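Local coordinates for protein transcriptional regulator ZitR (PDB 6FI9) that represses the zinc-uptake zit operon when zinc is present, binding palindromic operator sites in its promoter as a homodimeric winged helix-turn-helix regulator of the MarR family, at residues S30-T35 with I100-E105. The protein carries 3 engineered substitutions. Sequence-based numbering, arbitrary orientation.
With ZN (zinc ion), chain J.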
loop_
_atom_site.group_PDB
_atom_site.type_symbol
_atom_site.label_atom_id
_atom_site.label_comp_id
_atom_site.label_asym_id
_atom_site.label_seq_id
_atom_site.Cartn_x
_atom_site.Cartn_y
_atom_site.Cartn_z
ATOM N N SER A 30 6.900 -16.463 -14.380
ATOM C CA SER A 30 5.768 -17.198 -14.952
ATOM C C SER A 30 5.555 -16.841 -16.418
ATOM O O SER A 30 5.500 -15.659 -16.775
ATOM C CB SER A 30 4.488 -16.948 -14.162
ATOM O OG SER A 30 4.474 -17.718 -12.973
ATOM N N ASN A 31 5.437 -17.881 -17.264
ATOM C CA ASN A 31 5.216 -17.772 -18.710
ATOM C C ASN A 31 3.773 -17.359 -19.042
ATOM O O ASN A 31 3.520 -16.851 -20.141
ATOM C CB ASN A 31 5.594 -19.082 -19.416
ATOM C CG ASN A 31 4.874 -20.307 -18.897
ATOM O OD1 ASN A 31 5.327 -20.970 -17.964
ATOM N ND2 ASN A 31 3.737 -20.642 -19.488
ATOM N N VAL A 32 2.838 -17.579 -18.089
ATOM C CA VAL A 32 1.411 -17.255 -18.210
ATOM C C VAL A 32 1.091 -15.854 -17.672
ATOM O O VAL A 32 1.683 -15.422 -16.679
ATOM C CB VAL A 32 0.478 -18.338 -17.599
ATOM C CG1 VAL A 32 0.462 -19.607 -18.449
ATOM C CG2 VAL A 32 0.849 -18.651 -16.152
ATOM N N LYS A 33 0.144 -15.162 -18.333
ATOM C CA LYS A 33 -0.294 -13.812 -17.979
ATOM C C LYS A 33 -1.356 -13.855 -16.874
ATOM O O LYS A 33 -2.537 -14.083 -17.155
ATOM C CB LYS A 33 -0.812 -13.050 -19.218
ATOM C CG LYS A 33 0.250 -12.754 -20.275
ATOM C CD LYS A 33 -0.385 -12.254 -21.571
ATOM C CE LYS A 33 0.613 -12.095 -22.684
ATOM N NZ LYS A 33 -0.023 -11.539 -23.903
ATOM N N LEU A 34 -0.919 -13.674 -15.610
ATOM C CA LEU A 34 -1.782 -13.686 -14.419
ATOM C C LEU A 34 -1.351 -12.624 -13.410
ATOM O O LEU A 34 -0.154 -12.346 -13.285
ATOM C CB LEU A 34 -1.786 -15.072 -13.741
ATOM C CG LEU A 34 -2.485 -16.226 -14.468
ATOM C CD1 LEU A 34 -2.039 -17.555 -13.910
ATOM C CD2 LEU A 34 -4.000 -16.113 -14.381
ATOM N N THR A 35 -2.325 -12.050 -12.671
ATOM C CA THR A 35 -2.084 -11.011 -11.659
ATOM C C THR A 35 -1.472 -11.582 -10.372
ATOM O O THR A 35 -1.310 -12.802 -10.252
ATOM C CB THR A 35 -3.357 -10.181 -11.387
ATOM O OG1 THR A 35 -4.419 -11.044 -10.981
ATOM C CG2 THR A 35 -3.778 -9.334 -12.578
ATOM N N ILE A 100 0.146 -26.441 -11.899
ATOM C CA ILE A 100 1.211 -26.957 -11.017
ATOM C C ILE A 100 2.550 -26.154 -11.150
ATOM O O ILE A 100 3.033 -25.713 -10.106
ATOM C CB ILE A 100 1.400 -28.503 -11.157
ATOM C CG1 ILE A 100 0.200 -29.248 -10.516
ATOM C CG2 ILE A 100 2.735 -28.992 -10.555
ATOM C CD1 ILE A 100 0.073 -30.750 -10.829
ATOM N N PRO A 101 3.148 -25.892 -12.346
ATOM C CA PRO A 101 4.405 -25.115 -12.370
ATOM C C PRO A 101 4.261 -23.646 -11.967
ATOM O O PRO A 101 5.216 -23.071 -11.441
ATOM C CB PRO A 101 4.892 -25.256 -13.821
ATOM C CG PRO A 101 4.084 -26.372 -14.411
ATOM C CD PRO A 101 2.770 -26.311 -13.711
ATOM N N VAL A 102 3.072 -23.049 -12.208
ATOM C CA VAL A 102 2.752 -21.647 -11.889
ATOM C C VAL A 102 2.715 -21.441 -10.371
ATOM O O VAL A 102 3.258 -20.451 -9.872
ATOM C CB VAL A 102 1.444 -21.160 -12.572
ATOM C CG1 VAL A 102 1.321 -19.637 -12.509
ATOM C CG2 VAL A 102 1.349 -21.650 -14.017
ATOM N N ALA A 103 2.094 -22.392 -9.649
ATOM C CA ALA A 103 1.992 -22.400 -8.188
ATOM C C ALA A 103 3.377 -22.612 -7.571
ATOM O O ALA A 103 3.668 -22.044 -6.516
ATOM C CB ALA A 103 1.042 -23.499 -7.733
ATOM N N LYS A 104 4.231 -23.419 -8.243
ATOM C CA LYS A 104 5.601 -23.711 -7.830
ATOM C C LYS A 104 6.460 -22.451 -7.939
ATOM O O LYS A 104 7.316 -22.218 -7.082
ATOM C CB LYS A 104 6.195 -24.837 -8.694
ATOM C CG LYS A 104 5.810 -26.241 -8.248
ATOM C CD LYS A 104 6.299 -27.281 -9.262
ATOM C CE LYS A 104 6.106 -28.708 -8.818
ATOM N NZ LYS A 104 6.497 -29.663 -9.891
ATOM N N GLU A 105 6.210 -21.634 -8.983
ATOM C CA GLU A 105 6.931 -20.391 -9.244
ATOM C C GLU A 105 6.606 -19.336 -8.205
ATOM O O GLU A 105 7.525 -18.676 -7.722
ATOM C CB GLU A 105 6.638 -19.857 -10.656
ATOM C CG GLU A 105 7.735 -18.958 -11.218
ATOM C CD GLU A 105 7.820 -17.545 -10.667
ATOM O OE1 GLU A 105 6.779 -16.849 -10.663
ATOM O OE2 GLU A 105 8.924 -17.135 -10.239
HETATM ZN ZN ZN J . 5.102 -15.866 -10.023
#
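One of the two zinc sites of this MarR-family regulator lies at the edge of this contact, where the loop ahead of helix 36-47 meets the first turn of helix 100-122. E105 supplies the metal bond: OE1 sits 2.0 Å from the zinc ion, whereas OE2 is 4.0 Å from it, so the carboxylate binds through a single oxygen. Its CG is anti to the backbone N (chi1 -155°) and the chain then bends at chi2 (-75°), which brings OE1 to the metal, on the side of helix 100-122 that faces S30. E39 OE1 binds the same ion, and C28 is the third residue of the site, which thus joins loop, helix 36-47 and the helix that follows the wing strands 79-82 and 92-95 of the winged helix-turn-helix domain. S30 belongs to the second shell: its OG is 3.5 Å from the zinc, too far for a metal bond, and hydrogen-bonds E39 OE1, consistent with orienting that ligand. The same OG lies 3.4 Å from E105 OE1, without a hydrogen bond, and 3.7 Å from V102 CG1. One turn before E105, buried V102 carries the apolar half. V32 CG2 comes obliquely against both of its methyls, 3.7 Å from V102 CG2, while L34 crosses V102 at about a right angle, with CD1 4.2 Å from V102 CG1. L42 of helix 36-47 touches both L34 and V102.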